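Local coordinates for 2-oxo-1,2-dihydroquinoline 8-monooxygenase, oxygenase component (Pseudomonas putida, PDB 1Z02) that hydroxylates 2-oxoquinoline at carbon 8, using dioxygen at a mononuclear iron and electrons delivered by a Rieske [2Fe-2S] centre, at the interface of chains A and B. Sequence-based numbering; all coordinates share one arbitrary frame. Chains: chain A/B, 2-oxo-1,2-dihydroquinoline 8-monooxygenase, oxygenase component.

Contacts 1 and 2 are neighbouring patches of one head-to-tail interface in the trimer, their C-alpha centres about 16 Å apart. They share no residue, but on chain A both draw on the Rieske portion: strand 119-122 and A:Val123 serve contact 1, and the loop residues from A:Lys129 to A:Thr134 serve contact 2. Chain B answers with hydroxylase-portion residues in both, joined in contact 2 by its N-terminal segment. Contact 1 is mainly an apolar seat with polar edges, contact 2 a pair of hydroxyls flanked by leucine, lysine stem and alanine. Together they help dock one subunit's Rieske portion on its neighbour's catalytic portion.

Contact 1: the interface of chains A and B. Residues chain A 98, 111, 121-123; chain B 277, 280, 282.
A:Thr121, fully extended in strand 119-122, and A:Phe98, in a loop, face a short stretch of chain B in which the loop residue B:Leu280 lies between strands 276-277 and 282-283. The side chains of A:Phe98 and B:Leu282 cross at about a right angle. B:Leu282 CD1 stands 3.9 Å above the plane of the A:Phe98 ring, displaced toward its rim, while B:Leu282 CD2 approaches the ring carbon A:Phe98 CD2 at 3.7 Å. A flat aromatic ring suits the forked leucine: one methyl lies over the face and the other beside the rim at CD2. B:Leu280 meets A:Thr111, A:Thr121 and A:Val123 with its methyls. Its CD1 methyl lies 3.9 Å from A:Thr121 CG2 and equally near A:Val123 CG2, and CD2 points to A:Thr111 CG2 at 4.0 Å, the threonine and leucine meeting tip to tip. The beta-branched residues suit this seat because their methyls stay close to the backbone and present a firm surface.

A:Thr121 divides its two branches between tasks. With OG1 anti to the backbone N (chi1 -169°), the hydroxyl turns to B:Asn277 and the methyl to B:Leu280. Asparagine suits its place because its amide oxygen, B:Asn277 OD1, offers an acceptor to A:Thr121 OG1, which donates at 3.1 Å. The donor lies only 15° out of the carbonyl plane, with a C=O...donor angle of 115°, close to the usual trigonal approach. At the other end, water 1 joins the carbonyls A:Phe98 O (2.8 Å) and B:Leu280 O. These polar links flank the apolar contacts and should limit sliding. The patch helps seat the Rieske portion of one subunit against the hydroxylase portion of the next, the pairing through which Rieske oxygenases pass electrons between subunits.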
loop_
_atom_site.group_PDB
_atom_site.type_symbol
_atom_site.label_atom_id
_atom_site.label_comp_id
_atom_site.label_asym_id
_atom_site.label_seq_id
_atom_site.Cartn_x
_atom_site.Cartn_y
_atom_site.Cartn_z
ATOM N N PHE A 98 11.667 -21.812 -28.027
ATOM C CA PHE A 98 11.775 -22.242 -29.412
ATOM C C PHE A 98 12.411 -23.612 -29.606
ATOM O O PHE A 98 12.240 -24.234 -30.657
ATOM C CB PHE A 98 12.527 -21.188 -30.233
ATOM C CG PHE A 98 11.810 -19.871 -30.315
ATOM C CD1 PHE A 98 12.140 -18.826 -29.455
ATOM C CD2 PHE A 98 10.778 -19.686 -31.230
ATOM C CE1 PHE A 98 11.447 -17.619 -29.501
ATOM C CE2 PHE A 98 10.076 -18.480 -31.285
ATOM C CZ PHE A 98 10.416 -17.445 -30.418
ATOM N N THR A 111 17.835 -15.291 -25.403
ATOM C CA THR A 111 17.587 -16.713 -25.186
ATOM C C THR A 111 18.642 -17.379 -24.319
ATOM O O THR A 111 19.847 -17.175 -24.509
ATOM C CB THR A 111 17.486 -17.441 -26.541
ATOM O OG1 THR A 111 16.515 -16.778 -27.364
ATOM C CG2 THR A 111 17.057 -18.870 -26.338
ATOM N N THR A 121 21.836 -16.839 -27.640
ATOM C CA THR A 121 21.503 -16.040 -28.810
ATOM C C THR A 121 20.456 -15.005 -28.441
ATOM O O THR A 121 19.951 -15.005 -27.323
ATOM C CB THR A 121 20.940 -16.931 -29.947
ATOM O OG1 THR A 121 20.849 -16.177 -31.168
ATOM C CG2 THR A 121 19.562 -17.450 -29.569
ATOM N N ILE A 122 20.160 -14.110 -29.378
ATOM C CA ILE A 122 19.128 -13.086 -29.199
ATOM C C ILE A 122 18.313 -13.134 -30.496
ATOM O O ILE A 122 18.821 -12.804 -31.566
ATOM C CB ILE A 122 19.728 -11.662 -29.028
ATOM C CG1 ILE A 122 20.623 -11.609 -27.791
ATOM C CG2 ILE A 122 18.605 -10.638 -28.868
ATOM C CD1 ILE A 122 21.432 -10.354 -27.689
ATOM N N VAL A 123 17.055 -13.548 -30.403
ATOM C CA VAL A 123 16.216 -13.651 -31.592
ATOM C C VAL A 123 16.336 -12.443 -32.520
ATOM O O VAL A 123 16.462 -12.587 -33.730
ATOM C CB VAL A 123 14.726 -13.847 -31.212
ATOM C CG1 VAL A 123 13.873 -13.862 -32.460
ATOM C CG2 VAL A 123 14.544 -15.165 -30.464
ATOM N N ASN B 277 17.403 -17.257 -37.444
ATOM C CA ASN B 277 18.210 -17.470 -36.254
ATOM C C ASN B 277 18.692 -18.913 -36.356
ATOM O O ASN B 277 17.955 -19.838 -36.031
ATOM C CB ASN B 277 17.370 -17.301 -34.984
ATOM C CG ASN B 277 18.225 -17.231 -33.733
ATOM O OD1 ASN B 277 18.459 -16.155 -33.185
ATOM N ND2 ASN B 277 18.708 -18.378 -33.286
ATOM N N LEU B 280 18.548 -21.321 -33.085
ATOM C CA LEU B 280 17.246 -21.856 -32.706
ATOM C C LEU B 280 16.531 -22.539 -33.865
ATOM O O LEU B 280 15.498 -23.180 -33.673
ATOM C CB LEU B 280 16.367 -20.722 -32.160
ATOM C CG LEU B 280 16.947 -19.966 -30.957
ATOM C CD1 LEU B 280 16.080 -18.774 -30.605
ATOM C CD2 LEU B 280 17.027 -20.904 -29.778
ATOM N N LEU B 282 15.271 -20.909 -36.557
ATOM C CA LEU B 282 14.158 -20.066 -36.975
ATOM C C LEU B 282 14.448 -19.476 -38.344
ATOM O O LEU B 282 15.596 -19.171 -38.672
ATOM C CB LEU B 282 13.929 -18.932 -35.982
ATOM C CG LEU B 282 13.586 -19.329 -34.551
ATOM C CD1 LEU B 282 13.240 -18.068 -33.794
ATOM C CD2 LEU B 282 12.430 -20.317 -34.519
HETATM O O HOH W 1 12.600 -23.534 -33.379
#

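Contact 2: the interface of chains A and B. Residues chain A 129-130, 133-134; chain B 17, 19-20, 386.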
loop_
_atom_site.group_PDB
_atom_site.type_symbol
_atom_site.label_atom_id
_atom_site.label_comp_id
_atom_site.label_asym_id
_atom_site.label_seq_id
_atom_site.Cartn_x
_atom_site.Cartn_y
_atom_site.Cartn_z
ATOM N N LYS A 129 27.669 -8.964 -30.034
ATOM C CA LYS A 129 28.844 -9.354 -29.262
ATOM C C LYS A 129 28.537 -9.820 -27.833
ATOM O O LYS A 129 29.345 -10.515 -27.219
ATOM C CB LYS A 129 29.846 -8.195 -29.201
ATOM C CG LYS A 129 29.359 -6.987 -28.407
ATOM C CD LYS A 129 30.531 -6.209 -27.812
ATOM C CE LYS A 129 31.005 -5.072 -28.690
ATOM N NZ LYS A 129 30.138 -3.869 -28.616
ATOM N N LEU A 130 27.379 -9.445 -27.303
ATOM C CA LEU A 130 27.036 -9.827 -25.940
ATOM C C LEU A 130 26.795 -11.318 -25.817
ATOM O O LEU A 130 27.086 -11.919 -24.788
ATOM C CB LEU A 130 25.791 -9.068 -25.462
ATOM C CG LEU A 130 25.430 -9.287 -23.988
ATOM C CD1 LEU A 130 26.479 -8.644 -23.100
ATOM C CD2 LEU A 130 24.071 -8.709 -23.704
ATOM N N THR A 133 28.763 -14.138 -23.721
ATOM C CA THR A 133 29.621 -13.506 -22.717
ATOM C C THR A 133 29.010 -13.459 -21.318
ATOM O O THR A 133 29.652 -13.003 -20.373
ATOM C CB THR A 133 30.021 -12.066 -23.125
ATOM O OG1 THR A 133 28.907 -11.181 -22.966
ATOM C CG2 THR A 133 30.469 -12.036 -24.579
ATOM N N THR A 134 27.779 -13.944 -21.188
ATOM C CA THR A 134 27.100 -13.966 -19.901
ATOM C C THR A 134 25.862 -14.873 -19.951
ATOM O O THR A 134 25.608 -15.556 -20.947
ATOM C CB THR A 134 26.691 -12.522 -19.467
ATOM O OG1 THR A 134 26.103 -12.554 -18.161
ATOM C CG2 THR A 134 25.702 -11.917 -20.458
ATOM N N SER B 17 28.315 -8.249 -18.359
ATOM C CA SER B 17 29.339 -8.386 -19.391
ATOM C C SER B 17 29.881 -7.074 -19.953
ATOM O O SER B 17 29.132 -6.126 -20.185
ATOM C CB SER B 17 28.792 -9.236 -20.545
ATOM O OG SER B 17 29.647 -9.189 -21.675
ATOM N N ALA B 19 30.738 -6.621 -22.756
ATOM C CA ALA B 19 30.323 -6.550 -24.151
ATOM C C ALA B 19 28.996 -5.814 -24.349
ATOM O O ALA B 19 28.545 -5.653 -25.482
ATOM C CB ALA B 19 30.235 -7.955 -24.743
ATOM N N ARG B 20 28.366 -5.376 -23.259
ATOM C CA ARG B 20 27.105 -4.648 -23.369
ATOM C C ARG B 20 27.358 -3.274 -23.985
ATOM O O ARG B 20 28.442 -2.705 -23.842
ATOM C CB ARG B 20 26.437 -4.491 -21.994
ATOM C CG ARG B 20 27.200 -3.645 -20.978
ATOM C CD ARG B 20 26.411 -3.554 -19.676
ATOM N NE ARG B 20 27.124 -2.818 -18.629
ATOM C CZ ARG B 20 26.569 -2.420 -17.486
ATOM N NH1 ARG B 20 25.293 -2.688 -17.241
ATOM N NH2 ARG B 20 27.284 -1.746 -16.590
ATOM N N GLN B 386 21.582 -4.689 -19.489
ATOM C CA GLN B 386 22.654 -4.998 -20.427
ATOM C C GLN B 386 22.181 -4.791 -21.855
ATOM O O GLN B 386 21.695 -5.715 -22.507
ATOM C CB GLN B 386 23.150 -6.430 -20.208
ATOM C CG GLN B 386 23.675 -6.640 -18.784
ATOM C CD GLN B 386 24.425 -7.947 -18.611
ATOM O OE1 GLN B 386 25.433 -8.188 -19.273
ATOM N NE2 GLN B 386 23.938 -8.796 -17.714
#
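This is a subunit interface of the homotrimer, non-twofold in character, where A:Lys129, A:Leu130, A:Thr133 and A:Thr134 of one Rieske portion receive the N-terminal segment of chain B and help fasten neighbouring subunits together. At its centre two hydroxyls meet: A:Thr133 OG1 and B:Ser17 OG are hydrogen-bonded at a short 2.5 Å. Each is also tied within its own chain. A:Thr133 OG1 donates to the backbone carbonyl A:Leu130 O at 2.7 Å, its chi1 of 74° turning the hydroxyl back over its own loop, whereas B:Ser17 OG accepts the backbone N-H of its own chain, B:Ala19 N, at 3.0 Å. The coordinates do not show which hydroxyl donates across the boundary, but as the threonine gives its hydrogen to a carbonyl, the serine is the likelier donor. Hydroxyl residues fit here because each can both give and take a hydrogen, linking two backbones.

Behind the serine, B:Gln386 supplies a second shell. B:Ser17 N donates to its side-chain oxygen B:Gln386 OE1 at 3.0 Å, nearly straight at the hydrogen (174°), although the N-H comes from above the amide plane. This steadies the segment that bears the hydroxyl. Apolar contacts lie alongside: the small serine side chain lets A:Leu130 CD1 come within 3.5 Å of B:Ser17 CB, a tighter contact than usual. The aliphatic stem of A:Lys129 lies over B:Ala19, with A:Lys129 CD 3.5 Å from B:Ala19 CB; alanine's single methyl permits this close approach. A:Thr134 adds a peripheral contact through CB to B:Ser17 CB. The site thus holds the neighbour's N-terminal segment against the Rieske portion, probably helping to keep the two subunits in register.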